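Local coordinates for protein glutathione-specific gamma-glutamylcyclotransferase (Saccharomyces cerevisiae S288c, PDB 5HWK) that cleaves glutathione specifically into 5-oxo-L-proline and the dipeptide Cys-Gly, so that the tripeptide can be used by the cell, at residues S15-P20 and A198-A203; H23-I28 and Y98-H103; F39-T44 and N167-G172; P53-T58 and D177-V182; E140-L145 and R154-S159. All coordinates share one frame; numbering follows the deposited sequence.

Contact 1. Residues S15-P20 and A198-A203. With BEZ (benzoic acid), chain C.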
# COMPACT_ATOMS: atom_id res chain seq x y z
N SER A 15 0.22 1.92 7.08
CA SER A 15 0.66 2.64 8.26
C SER A 15 2.13 2.95 8.26
O SER A 15 2.52 3.82 9.02
CB SER A 15 0.29 1.90 9.56
OG SER A 15 0.94 0.65 9.65
N LEU A 16 2.98 2.27 7.46
CA LEU A 16 4.39 2.68 7.47
C LEU A 16 4.56 4.06 6.89
O LEU A 16 5.62 4.67 7.10
CB LEU A 16 5.25 1.69 6.67
CG LEU A 16 5.49 0.34 7.33
CD1 LEU A 16 6.02 -0.70 6.27
CD2 LEU A 16 6.44 0.45 8.52
N ILE A 17 3.59 4.58 6.13
CA ILE A 17 3.71 5.94 5.60
C ILE A 17 3.78 6.96 6.73
O ILE A 17 4.63 7.86 6.74
CB ILE A 17 2.55 6.27 4.65
CG1 ILE A 17 2.62 5.41 3.41
CG2 ILE A 17 2.64 7.74 4.26
CD1 ILE A 17 1.41 5.58 2.46
N TYR A 18 2.88 6.85 7.69
CA TYR A 18 2.78 7.87 8.73
C TYR A 18 3.30 7.42 10.08
O TYR A 18 3.43 8.28 10.98
CB TYR A 18 1.35 8.38 8.87
CG TYR A 18 0.35 7.28 9.12
CD1 TYR A 18 0.20 6.72 10.40
CD2 TYR A 18 -0.40 6.78 8.09
CE1 TYR A 18 -0.71 5.72 10.64
CE2 TYR A 18 -1.34 5.77 8.34
CZ TYR A 18 -1.45 5.25 9.61
OH TYR A 18 -2.34 4.24 9.86
N LYS A 19 3.58 6.13 10.26
CA LYS A 19 4.23 5.61 11.46
C LYS A 19 5.46 4.89 10.92
O LYS A 19 5.43 3.66 10.71
CB LYS A 19 3.29 4.68 12.22
CG LYS A 19 3.86 4.13 13.52
CD LYS A 19 2.76 3.56 14.38
CE LYS A 19 3.22 2.36 15.18
NZ LYS A 19 3.40 1.19 14.29
N PRO A 20 6.54 5.61 10.67
CA PRO A 20 7.66 5.05 9.89
C PRO A 20 8.41 3.99 10.67
O PRO A 20 8.29 3.89 11.90
CB PRO A 20 8.56 6.26 9.65
CG PRO A 20 8.25 7.17 10.81
CD PRO A 20 6.78 7.01 11.05
N ALA A 198 -8.59 7.58 7.84
CA ALA A 198 -8.33 9.02 7.85
C ALA A 198 -6.84 9.33 7.96
O ALA A 198 -6.37 10.34 7.39
CB ALA A 198 -9.09 9.65 9.05
N LYS A 199 -6.11 8.53 8.74
CA LYS A 199 -4.67 8.79 8.83
C LYS A 199 -3.99 8.55 7.50
O LYS A 199 -3.07 9.27 7.15
CB LYS A 199 -4.03 7.95 9.93
CG LYS A 199 -4.29 8.50 11.34
CD LYS A 199 -3.54 7.66 12.34
CE LYS A 199 -3.61 8.14 13.76
NZ LYS A 199 -3.14 9.57 13.91
N LEU A 200 -4.42 7.51 6.77
CA LEU A 200 -3.80 7.24 5.46
C LEU A 200 -4.12 8.38 4.50
O LEU A 200 -3.23 8.90 3.83
CB LEU A 200 -4.32 5.90 4.92
CG LEU A 200 -3.78 5.56 3.52
CD1 LEU A 200 -2.22 5.56 3.47
CD2 LEU A 200 -4.37 4.22 3.06
N GLU A 201 -5.37 8.82 4.46
CA GLU A 201 -5.74 9.94 3.61
C GLU A 201 -4.95 11.21 3.97
O GLU A 201 -4.49 11.94 3.09
CB GLU A 201 -7.26 10.16 3.70
N GLN A 202 -4.81 11.50 5.27
CA GLN A 202 -4.01 12.64 5.71
C GLN A 202 -2.58 12.53 5.19
O GLN A 202 -2.00 13.51 4.69
CB GLN A 202 -3.98 12.71 7.26
CG GLN A 202 -3.15 13.88 7.86
CD GLN A 202 -3.04 13.82 9.37
OE1 GLN A 202 -2.69 12.79 9.96
NE2 GLN A 202 -3.41 14.91 10.02
N ALA A 203 -1.99 11.35 5.35
CA ALA A 203 -0.60 11.17 4.97
C ALA A 203 -0.42 11.35 3.48
O ALA A 203 0.55 12.00 3.04
CB ALA A 203 -0.12 9.81 5.43
C BEZ C . 2.74 -0.69 4.88
O1 BEZ C . 2.60 0.45 5.23
O2 BEZ C . 3.25 -0.88 3.77
C1 BEZ C . 2.25 -1.83 5.73
C2 BEZ C . 2.23 -3.09 5.16
C3 BEZ C . 1.72 -4.17 5.88
C4 BEZ C . 1.31 -4.01 7.20
C5 BEZ C . 1.38 -2.74 7.76
C6 BEZ C . 1.84 -1.64 7.05

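Contact 2. Residues H23-I28 and Y98-H103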
# COMPACT_ATOMS: atom_id res chain seq x y z
N HIS A 23 15.01 4.19 12.24
CA HIS A 23 16.36 4.27 11.71
C HIS A 23 16.44 4.43 10.19
O HIS A 23 17.51 4.22 9.60
CB HIS A 23 17.22 3.09 12.18
CG HIS A 23 17.55 3.17 13.63
ND1 HIS A 23 17.07 2.27 14.56
CD2 HIS A 23 18.29 4.06 14.32
CE1 HIS A 23 17.51 2.60 15.76
NE2 HIS A 23 18.25 3.68 15.64
N TYR A 24 15.34 4.81 9.53
CA TYR A 24 15.46 5.05 8.10
C TYR A 24 16.38 6.25 7.86
O TYR A 24 16.44 7.19 8.67
CB TYR A 24 14.08 5.30 7.48
CG TYR A 24 13.42 6.60 7.84
CD1 TYR A 24 13.75 7.78 7.15
CD2 TYR A 24 12.43 6.66 8.82
CE1 TYR A 24 13.16 9.00 7.47
CE2 TYR A 24 11.83 7.86 9.15
CZ TYR A 24 12.18 9.02 8.45
OH TYR A 24 11.56 10.21 8.74
N THR A 25 17.07 6.22 6.73
CA THR A 25 17.88 7.38 6.35
C THR A 25 17.43 8.08 5.08
O THR A 25 17.98 9.15 4.76
CB THR A 25 19.36 7.03 6.21
OG1 THR A 25 19.46 6.06 5.19
CG2 THR A 25 19.94 6.47 7.51
N HIS A 26 16.47 7.52 4.35
CA HIS A 26 15.75 8.20 3.28
C HIS A 26 14.28 7.83 3.39
O HIS A 26 13.94 6.69 3.76
CB HIS A 26 16.22 7.71 1.89
CG HIS A 26 17.66 7.96 1.62
ND1 HIS A 26 18.12 9.10 1.01
CD2 HIS A 26 18.75 7.21 1.90
CE1 HIS A 26 19.43 9.04 0.89
NE2 HIS A 26 19.84 7.90 1.43
N ARG A 27 13.42 8.78 3.01
CA ARG A 27 11.97 8.56 2.93
C ARG A 27 11.53 9.31 1.68
O ARG A 27 11.50 10.55 1.69
CB ARG A 27 11.24 9.10 4.17
CG ARG A 27 9.77 8.94 4.06
CD ARG A 27 9.04 9.56 5.29
NE ARG A 27 7.60 9.29 5.31
CZ ARG A 27 6.70 10.07 4.72
NH1 ARG A 27 7.10 11.15 4.06
NH2 ARG A 27 5.39 9.78 4.83
N ILE A 28 11.25 8.59 0.61
CA ILE A 28 10.99 9.20 -0.70
C ILE A 28 9.53 8.98 -1.05
O ILE A 28 9.10 7.83 -1.18
CB ILE A 28 11.88 8.56 -1.78
CG1 ILE A 28 13.37 8.71 -1.44
CG2 ILE A 28 11.49 9.11 -3.15
CD1 ILE A 28 14.26 8.03 -2.42
N TYR A 98 14.76 3.92 3.07
CA TYR A 98 16.02 3.18 3.08
C TYR A 98 16.43 2.90 4.51
O TYR A 98 16.46 3.82 5.35
CB TYR A 98 17.14 3.97 2.42
CG TYR A 98 18.47 3.21 2.36
CD1 TYR A 98 18.64 2.13 1.50
CD2 TYR A 98 19.52 3.53 3.23
CE1 TYR A 98 19.83 1.43 1.45
CE2 TYR A 98 20.73 2.85 3.16
CZ TYR A 98 20.87 1.82 2.27
OH TYR A 98 22.04 1.10 2.20
N ILE A 99 16.76 1.65 4.77
CA ILE A 99 17.22 1.18 6.07
C ILE A 99 18.67 0.77 5.91
O ILE A 99 18.97 -0.15 5.15
CB ILE A 99 16.37 -0.01 6.57
CG1 ILE A 99 14.85 0.24 6.42
CG2 ILE A 99 16.80 -0.42 7.99
CD1 ILE A 99 14.34 1.43 7.16
N PRO A 100 19.60 1.41 6.61
CA PRO A 100 21.04 1.07 6.46
C PRO A 100 21.34 -0.35 6.91
O PRO A 100 20.54 -0.96 7.65
CB PRO A 100 21.76 2.09 7.35
CG PRO A 100 20.68 2.72 8.22
CD PRO A 100 19.35 2.53 7.53
N PRO A 101 22.43 -0.92 6.42
CA PRO A 101 22.81 -2.30 6.78
C PRO A 101 22.79 -2.58 8.27
O PRO A 101 22.40 -3.68 8.68
CB PRO A 101 24.25 -2.42 6.24
CG PRO A 101 24.38 -1.38 5.19
CD PRO A 101 23.41 -0.27 5.52
N GLU A 102 23.21 -1.62 9.09
CA GLU A 102 23.25 -1.83 10.53
C GLU A 102 21.89 -2.17 11.09
O GLU A 102 21.81 -2.79 12.16
CB GLU A 102 23.75 -0.57 11.25
CG GLU A 102 24.94 0.08 10.62
CD GLU A 102 24.56 1.03 9.51
OE1 GLU A 102 24.14 2.17 9.82
OE2 GLU A 102 24.67 0.64 8.33
N HIS A 103 20.82 -1.78 10.40
CA HIS A 103 19.47 -2.00 10.91
C HIS A 103 18.61 -2.85 10.00
O HIS A 103 17.45 -3.11 10.35
CB HIS A 103 18.79 -0.66 11.21
CG HIS A 103 19.45 0.13 12.29
ND1 HIS A 103 19.18 -0.06 13.63
CD2 HIS A 103 20.37 1.13 12.23
CE1 HIS A 103 19.91 0.78 14.35
NE2 HIS A 103 20.64 1.50 13.53

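Contact 3. Residues F39-T44 and N167-G172. With PO4 (phosphate ion), chain D.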
# COMPACT_ATOMS: atom_id res chain seq x y z
N PHE A 39 -8.54 -2.05 0.58
CA PHE A 39 -8.77 -2.36 1.99
C PHE A 39 -9.45 -3.74 2.10
O PHE A 39 -10.58 -3.90 2.56
CB PHE A 39 -9.59 -1.27 2.67
CG PHE A 39 -8.77 -0.10 3.19
CD1 PHE A 39 -7.82 0.53 2.41
CD2 PHE A 39 -9.02 0.40 4.47
CE1 PHE A 39 -7.11 1.61 2.89
CE2 PHE A 39 -8.36 1.48 4.95
CZ PHE A 39 -7.38 2.09 4.18
N TRP A 40 -8.72 -4.74 1.59
CA TRP A 40 -9.16 -6.12 1.45
C TRP A 40 -8.46 -7.07 2.39
O TRP A 40 -8.47 -8.30 2.15
CB TRP A 40 -9.04 -6.57 0.00
CG TRP A 40 -9.97 -5.87 -0.92
CD1 TRP A 40 -10.98 -4.99 -0.59
CD2 TRP A 40 -10.04 -6.05 -2.33
NE1 TRP A 40 -11.63 -4.59 -1.74
CE2 TRP A 40 -11.08 -5.22 -2.82
CE3 TRP A 40 -9.29 -6.80 -3.25
CZ2 TRP A 40 -11.38 -5.13 -4.18
CZ3 TRP A 40 -9.60 -6.70 -4.60
CH2 TRP A 40 -10.64 -5.88 -5.05
N GLN A 41 -7.88 -6.56 3.48
CA GLN A 41 -7.26 -7.36 4.51
C GLN A 41 -8.03 -7.11 5.81
O GLN A 41 -8.35 -5.97 6.15
CB GLN A 41 -5.79 -6.99 4.64
CG GLN A 41 -5.04 -7.80 5.66
CD GLN A 41 -4.57 -9.13 5.09
OE1 GLN A 41 -4.98 -9.54 3.99
NE2 GLN A 41 -3.67 -9.80 5.80
N SER A 42 -8.46 -8.17 6.49
CA SER A 42 -9.14 -7.92 7.76
C SER A 42 -8.15 -7.69 8.90
O SER A 42 -7.00 -8.14 8.84
CB SER A 42 -10.03 -9.09 8.09
OG SER A 42 -9.20 -10.18 8.26
N SER A 43 -8.57 -6.89 9.90
CA SER A 43 -7.77 -6.65 11.09
C SER A 43 -8.58 -7.15 12.29
O SER A 43 -9.73 -6.73 12.51
CB SER A 43 -7.49 -5.18 11.25
OG SER A 43 -6.91 -4.95 12.51
N THR A 44 -7.96 -8.01 13.10
CA THR A 44 -8.60 -8.53 14.31
C THR A 44 -7.90 -8.15 15.59
O THR A 44 -8.43 -8.44 16.65
CB THR A 44 -8.78 -10.05 14.23
OG1 THR A 44 -7.49 -10.65 14.10
CG2 THR A 44 -9.56 -10.40 13.00
N ASN A 167 -4.02 -15.50 1.84
CA ASN A 167 -3.80 -15.44 3.28
C ASN A 167 -5.16 -15.51 4.00
O ASN A 167 -6.18 -15.10 3.47
CB ASN A 167 -2.92 -14.21 3.62
CG ASN A 167 -3.70 -12.97 4.03
OD1 ASN A 167 -4.07 -12.82 5.20
ND2 ASN A 167 -3.95 -12.08 3.08
N GLU A 168 -5.14 -16.01 5.26
CA GLU A 168 -6.37 -16.23 6.02
C GLU A 168 -7.19 -14.96 6.22
O GLU A 168 -8.41 -15.06 6.37
CB GLU A 168 -6.04 -16.84 7.40
CG GLU A 168 -5.07 -16.00 8.27
N ALA A 169 -6.56 -13.77 6.25
CA ALA A 169 -7.24 -12.53 6.55
C ALA A 169 -7.69 -11.81 5.28
O ALA A 169 -8.26 -10.72 5.36
CB ALA A 169 -6.35 -11.65 7.43
N PHE A 170 -7.46 -12.37 4.10
CA PHE A 170 -7.84 -11.67 2.88
C PHE A 170 -9.34 -11.76 2.71
O PHE A 170 -9.92 -12.84 2.80
CB PHE A 170 -7.13 -12.29 1.67
CG PHE A 170 -7.26 -11.50 0.39
CD1 PHE A 170 -6.43 -10.41 0.15
CD2 PHE A 170 -8.17 -11.86 -0.58
CE1 PHE A 170 -6.49 -9.68 -1.07
CE2 PHE A 170 -8.26 -11.15 -1.80
CZ PHE A 170 -7.42 -10.07 -2.05
N VAL A 171 -9.97 -10.64 2.41
CA VAL A 171 -11.43 -10.61 2.29
C VAL A 171 -11.88 -10.14 0.92
O VAL A 171 -13.07 -9.96 0.69
CB VAL A 171 -12.11 -9.78 3.40
CG1 VAL A 171 -11.95 -10.41 4.73
CG2 VAL A 171 -11.48 -8.46 3.52
N GLY A 172 -10.94 -9.88 -0.00
CA GLY A 172 -11.32 -9.34 -1.30
C GLY A 172 -11.84 -10.46 -2.18
O GLY A 172 -11.70 -11.66 -1.87
P PO4 D . -4.40 -7.44 12.49
O1 PO4 D . -5.35 -8.63 12.37
O2 PO4 D . -2.99 -7.92 12.79
O3 PO4 D . -4.94 -6.41 13.49
O4 PO4 D . -4.38 -6.72 11.10

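Contact 4. Residues P53-T58 and D177-V182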
# COMPACT_ATOMS: atom_id res chain seq x y z
N PRO A 53 -14.12 -8.19 12.71
CA PRO A 53 -12.88 -7.66 12.13
C PRO A 53 -13.09 -6.33 11.43
O PRO A 53 -14.16 -6.00 10.92
CB PRO A 53 -12.49 -8.74 11.12
CG PRO A 53 -13.18 -10.05 11.65
CD PRO A 53 -14.51 -9.52 12.18
N GLY A 54 -12.01 -5.58 11.36
CA GLY A 54 -11.98 -4.38 10.56
C GLY A 54 -11.37 -4.62 9.17
O GLY A 54 -11.18 -5.76 8.74
N ARG A 55 -11.02 -3.53 8.50
CA ARG A 55 -10.46 -3.56 7.16
C ARG A 55 -9.24 -2.67 7.10
O ARG A 55 -9.31 -1.47 7.41
CB ARG A 55 -11.43 -3.09 6.08
CG ARG A 55 -12.67 -3.88 5.99
CD ARG A 55 -12.35 -5.18 5.26
NE ARG A 55 -13.55 -5.99 4.98
CZ ARG A 55 -14.00 -6.90 5.82
NH1 ARG A 55 -13.44 -7.12 6.99
NH2 ARG A 55 -15.06 -7.62 5.47
N VAL A 56 -8.11 -3.22 6.62
CA VAL A 56 -6.86 -2.48 6.51
C VAL A 56 -6.27 -2.75 5.13
O VAL A 56 -6.81 -3.52 4.35
CB VAL A 56 -5.91 -2.83 7.67
CG1 VAL A 56 -6.46 -2.31 9.00
CG2 VAL A 56 -5.63 -4.31 7.74
N ALA A 57 -5.20 -2.03 4.81
CA ALA A 57 -4.71 -2.01 3.43
C ALA A 57 -3.83 -3.21 3.08
O ALA A 57 -3.00 -3.66 3.89
CB ALA A 57 -3.90 -0.75 3.21
N THR A 58 -3.98 -3.68 1.86
CA THR A 58 -3.00 -4.61 1.26
C THR A 58 -2.76 -4.15 -0.16
O THR A 58 -3.45 -3.31 -0.68
CB THR A 58 -3.51 -6.06 1.40
OG1 THR A 58 -2.48 -6.93 0.94
CG2 THR A 58 -4.74 -6.32 0.59
N ASP A 177 -18.97 -0.23 -1.08
CA ASP A 177 -20.09 -0.19 -0.13
C ASP A 177 -19.89 -1.22 0.99
O ASP A 177 -20.08 -0.92 2.18
CB ASP A 177 -21.41 -0.43 -0.85
CG ASP A 177 -22.59 -0.17 0.03
OD1 ASP A 177 -22.74 0.99 0.47
OD2 ASP A 177 -23.37 -1.12 0.30
N GLU A 178 -19.58 -2.47 0.61
CA GLU A 178 -19.32 -3.52 1.59
C GLU A 178 -18.18 -3.15 2.54
O GLU A 178 -18.32 -3.30 3.77
CB GLU A 178 -19.04 -4.87 0.89
CG GLU A 178 -20.25 -5.52 0.19
CD GLU A 178 -19.92 -6.53 -0.97
OE1 GLU A 178 -18.74 -6.70 -1.44
OE2 GLU A 178 -20.90 -7.18 -1.43
N THR A 179 -17.04 -2.70 1.99
CA THR A 179 -15.91 -2.36 2.84
C THR A 179 -16.26 -1.19 3.75
O THR A 179 -15.93 -1.19 4.94
CB THR A 179 -14.71 -2.02 1.98
OG1 THR A 179 -14.45 -3.14 1.10
CG2 THR A 179 -13.46 -1.76 2.80
N ALA A 180 -16.93 -0.19 3.20
CA ALA A 180 -17.27 1.00 3.98
C ALA A 180 -18.19 0.68 5.15
O ALA A 180 -18.03 1.28 6.24
CB ALA A 180 -17.89 2.05 3.08
N LYS A 181 -19.14 -0.23 4.96
CA LYS A 181 -20.04 -0.61 6.05
C LYS A 181 -19.23 -1.17 7.21
O LYS A 181 -19.53 -0.90 8.37
CB LYS A 181 -21.03 -1.67 5.56
CG LYS A 181 -22.16 -1.09 4.74
N VAL A 182 -18.20 -1.95 6.92
CA VAL A 182 -17.34 -2.44 8.00
C VAL A 182 -16.50 -1.32 8.62
O VAL A 182 -16.46 -1.15 9.85
CB VAL A 182 -16.44 -3.58 7.47
CG1 VAL A 182 -15.48 -3.99 8.57
CG2 VAL A 182 -17.32 -4.75 6.96

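Contact 5. Residues E140-L145 and R154-S159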
# COMPACT_ATOMS: atom_id res chain seq x y z
N GLU A 140 19.66 8.57 -7.54
CA GLU A 140 20.82 7.97 -6.87
C GLU A 140 20.50 6.59 -6.33
O GLU A 140 21.32 5.67 -6.43
CB GLU A 140 21.31 8.88 -5.75
CG GLU A 140 22.49 8.31 -4.98
N ALA A 141 19.31 6.41 -5.76
CA ALA A 141 18.90 5.10 -5.27
C ALA A 141 18.91 4.08 -6.40
O ALA A 141 19.34 2.94 -6.20
CB ALA A 141 17.50 5.18 -4.67
N LEU A 142 18.45 4.47 -7.58
CA LEU A 142 18.37 3.54 -8.70
C LEU A 142 19.75 3.17 -9.21
O LEU A 142 19.92 2.08 -9.76
CB LEU A 142 17.51 4.14 -9.81
CG LEU A 142 16.01 4.18 -9.49
CD1 LEU A 142 15.32 5.10 -10.47
CD2 LEU A 142 15.40 2.79 -9.56
N GLU A 143 20.74 4.06 -9.04
CA GLU A 143 22.07 3.85 -9.60
C GLU A 143 22.95 2.93 -8.75
O GLU A 143 24.03 2.54 -9.22
CB GLU A 143 22.76 5.20 -9.80
CG GLU A 143 22.08 6.08 -10.85
CD GLU A 143 22.46 7.57 -10.76
OE1 GLU A 143 23.59 7.87 -10.34
OE2 GLU A 143 21.61 8.43 -11.09
N GLN A 144 22.52 2.58 -7.54
CA GLN A 144 23.29 1.67 -6.69
C GLN A 144 23.16 0.22 -7.17
O GLN A 144 24.16 -0.46 -7.38
CB GLN A 144 22.82 1.79 -5.24
N LEU A 145 21.94 -0.28 -7.30
CA LEU A 145 21.86 -1.65 -7.82
C LEU A 145 21.20 -1.57 -9.19
O LEU A 145 20.02 -1.90 -9.33
CB LEU A 145 21.09 -2.54 -6.83
CG LEU A 145 20.99 -4.06 -6.89
CD1 LEU A 145 22.28 -4.76 -7.33
CD2 LEU A 145 20.59 -4.55 -5.48
N ARG A 154 14.05 1.86 -15.29
CA ARG A 154 14.83 1.61 -14.10
C ARG A 154 13.92 1.16 -12.97
O ARG A 154 12.82 1.70 -12.78
CB ARG A 154 15.57 2.88 -13.70
CG ARG A 154 16.45 3.40 -14.82
CD ARG A 154 17.47 4.38 -14.30
NE ARG A 154 16.86 5.66 -14.00
CZ ARG A 154 17.46 6.63 -13.30
NH1 ARG A 154 18.69 6.44 -12.82
NH2 ARG A 154 16.83 7.77 -13.07
N VAL A 155 14.35 0.14 -12.24
CA VAL A 155 13.55 -0.38 -11.14
C VAL A 155 14.43 -0.50 -9.90
O VAL A 155 15.66 -0.58 -9.99
CB VAL A 155 12.87 -1.72 -11.47
CG1 VAL A 155 11.87 -1.54 -12.59
CG2 VAL A 155 13.93 -2.78 -11.81
N LEU A 156 13.77 -0.45 -8.73
CA LEU A 156 14.41 -0.52 -7.42
C LEU A 156 14.03 -1.86 -6.78
O LEU A 156 12.83 -2.20 -6.72
CB LEU A 156 13.94 0.66 -6.55
CG LEU A 156 14.67 0.88 -5.23
CD1 LEU A 156 16.15 1.26 -5.50
CD2 LEU A 156 13.99 1.96 -4.38
N LEU A 157 15.03 -2.60 -6.27
CA LEU A 157 14.77 -3.79 -5.45
C LEU A 157 14.29 -3.34 -4.06
O LEU A 157 14.99 -2.59 -3.36
CB LEU A 157 16.00 -4.70 -5.35
CG LEU A 157 15.83 -5.90 -4.40
CD1 LEU A 157 14.73 -6.85 -4.90
CD2 LEU A 157 17.13 -6.66 -4.18
N THR A 158 13.09 -3.78 -3.67
CA THR A 158 12.45 -3.33 -2.43
C THR A 158 11.83 -4.51 -1.69
O THR A 158 11.46 -5.51 -2.29
CB THR A 158 11.32 -2.30 -2.69
OG1 THR A 158 10.22 -2.93 -3.38
CG2 THR A 158 11.78 -1.12 -3.47
N SER A 159 11.71 -4.36 -0.38
CA SER A 159 10.94 -5.27 0.45
C SER A 159 9.60 -4.63 0.74
O SER A 159 9.49 -3.42 0.82
CB SER A 159 11.67 -5.53 1.77
OG SER A 159 12.85 -6.30 1.53
O HOH W 1 17.89 0.65 -11.04

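Contact 1. Residues S15-P20 and A198-A203
Tyr18 and Lys199 meet with their side chains crossed at about a right angle. The lysine lays CB over one face of the phenol ring, 3.9 Å from the ring centroid and 18° off the normal, in a CH-pi contact. Lys199 CD touches the rim at CE1. The opposite face of the ring has Ser15 O above its centre. A chi1 of 55° puts Tyr18 CG between the backbone N and the carbonyl carbon. Ala203 CB lies at the ring edge near its plane and also touches Tyr18 CB.

Ile17 adds two apolar contacts with separate branches. Its CG2 meets Ala203 CB at 3.6 Å, while its CD1 meets Leu200 CD1 at 3.8 Å.

The helical turn 15-18 comes just after strand 8-12. Residues Val10 to Ser15, which span the end of that strand and the start of the turn, probably bind the substrate, as in relatives of the gamma-glutamylcyclotransferase fold. Helix 193-205 packs against Ile17 and Tyr18 of this turn. On the ligand side, Leu16 N donates a hydrogen bond of 2.9 Å to benzoic acid O1, and Tyr13 N and Gly14 N also bind this ligand. The CB, CG and CD1 atoms of Leu16 lie against the carboxylate group. Ser15 OG is hydrogen-bonded to Glu115, the probable proton acceptor, and to Arg114.

Contact 2. Residues H23-I28 and Y98-H103
The His23 and His103 rings form an offset stack, with centroids 3.6 Å apart and planes at 13°. His103 CE1 lies over the centre of one His23 face, and His23 CG over the centre of one His103 face. His23 CB also rests on that His103 ring, a CH-pi contact at 3.7 Å. Thr25 OG1 sits in plane at the edge of the Tyr98 ring, 3.2 Å from CD2. His26 presents its own edge to Tyr98, with CD2 3.7 Å from Tyr98 CB, and the two side chains run side by side.

Two backbone bonds join the segments at the ends of the neighbouring antiparallel strands 26-33 and 91-99 of the six-stranded sheet. Thr25 N donates to Tyr98 O at 2.8 Å, and Tyr98 N donates to His26 O at 3.0 Å. Beyond them, Pro100 CD packs on His23 O, and Tyr24 CB on Ile99 CD1.

The polar ends of two histidines are held by acids outside the pair: His103 ND1 by Glu106 and His26 ND1 by Glu137. Glu106 probably draws positive charge onto His103. A protonated His23 stacked on it would then probably be disfavoured.

Contact 3. Residues F39-T44 and N167-G172
Gln41 CG is anti to the backbone N (chi1 -178°), and a bend at chi2 (83°) carries CD round to meet Asn167. The two amides reach toward each other tip to tip, with planes 40° apart. Asn167 ND2 donates to Gln41 OE1 at 2.9 Å, in the carbonyl plane and on a lone pair. The return bond, Gln41 NE2 to Asn167 OD1, is 3.1 Å long and more bent, and its donor stands above the carbonyl plane. Ala169 N reaches Asn167 OD1 from the opposite face, closing an Asx turn.

Ala169 O takes two bonds from one residue, Ser42 N at 2.8 Å and Ser42 OG at 3.1 Å. Val171 N donates to Trp40 O at 2.8 Å. Gly172 CA lies 3.4 Å above one face of the Trp40 indole, toward its rim; a side chain there would run into CE3. Phe170 CZ comes to the indole edge.

The segments join the end of strand 35-40 and strand 42-43 to the type I turn 167-170 in the loop before helix 176-185. A phosphate, probably from the crystallisation liquor, is bound by Ser43 OG and Thr44 N. The paired amides share their polar groups with outside partners: Asn167 ND2 also bonds Thr164 O, and Gln41 NE2 weakly bonds Asn117 O. With the backbone bonds, the pair should hold the turn in one orientation against the strand corner.

Contact 4. Residues P53-T58 and D177-V182
Strand 54-58 passes helix 177-182 with an axis separation of 8.1 Å and an angle of 116° between their directions. The backbones come nearest at Gly54 and Val182, with CA atoms 6.2 Å apart. No hydrogen bond links the segments, so the contact is packing between side chains and one carbonyl.

Val182 uses both methyls. CG1, anti to the backbone N (chi1 175°), touches Pro53 O at 3.4 Å and Arg55 CG at 3.8 Å. CG2 lies over one face of the Arg55 guanidinium, 3.9 Å above its plane and toward the rim. The two side chains cross at about a right angle. Thr179 brings CG2 against Arg55 CG at 3.9 Å.

The Arg55 chain bends at chi2 (-77°), which turns CD aside. Arg55 NH1 donates to Gly54 O at 3.2 Å; the acceptor lies in the guanidinium plane, but the donor stands well above the carbonyl plane. Arg55 NE forms a salt bridge with Glu174, whose OE1 is also hydrogen-bonded to Thr179 OG1. An alanine at Arg55 would probably leave Glu174 without its charged mate and open a gap beside Val182.

Ser186 OG, just past the helix, lies at hydrogen-bonding distance of both Pro53 O and Val182 O, with one proton to share between them. This is helix-on-sheet packing: helix 176-185 lies against the small antiparallel sheet of strands 35-40, 54-61 and 42-43.

Contact 5. Residues E140-L145 and R154-S159
Helix 140-144 crosses strand 154-159 at 77°, with the axes 7.9 Å apart and Leu142 facing Leu156.

Leu142 contributes the largest share of the buried surface. Its CG lies beside the backbone N (chi1 -72°), and the methyls part there. CD1 sits over the centre of one face of the Arg154 guanidinium, 3.9 Å from CZ. CD2 presses on the strand backbone, 3.4 Å from Val155 O, and touches Leu156 CB. Glu143 lies at the guanidinium edge, its carboxylate nearly coplanar with it. Its OE2 makes a long salt bridge of 3.9 Å to Arg154 NH1. A water lies 2.8 Å from both Leu142 O and Val155 O and can donate to either, though acceptors in reach outnumber its protons. An alanine at Leu142 would probably leave a gap between helix and strand and set the Arg154 head free to turn.

Helix 135-144 covers strand 154-163, and Leu156 and Ala141 also touch Trp9 of strand 8-12. Backbone bonds of Ser159 with Trp9 and Leu11 join the two strands, consistent with a sheet curling into a barrel. Apolar packing probably carries most of this contact; the long ion pair probably adds little, and the water gives the two carbonyls a possible shared donor.

Overall arrangement
Contact 1 lies nearest the ligand: Leu16 binds benzoic acid, and Tyr18 is about 5 Å from Glu115, the probable proton acceptor, between side chains. Contacts 3 and 4 share the three-stranded sheet, with centres about 9 Å apart. Ser43 O to Gly54 N and Gln41 O to Val56 N, both 2.8 Å, probably bond them. Contact 3 also meets contact 1, where Leu200 CD2 touches Phe39 CE1. The side chain of Gln41 is about 8 Å from benzoic acid. Contact 2 joins contact 1 through Ile17 O and Arg27 NH2, 2.8 Å apart. Contacts 2 and 5 lie on the larger sheet, their centres about 14 Å apart. Contact 5 is about 33 Å from contact 4, centre to centre.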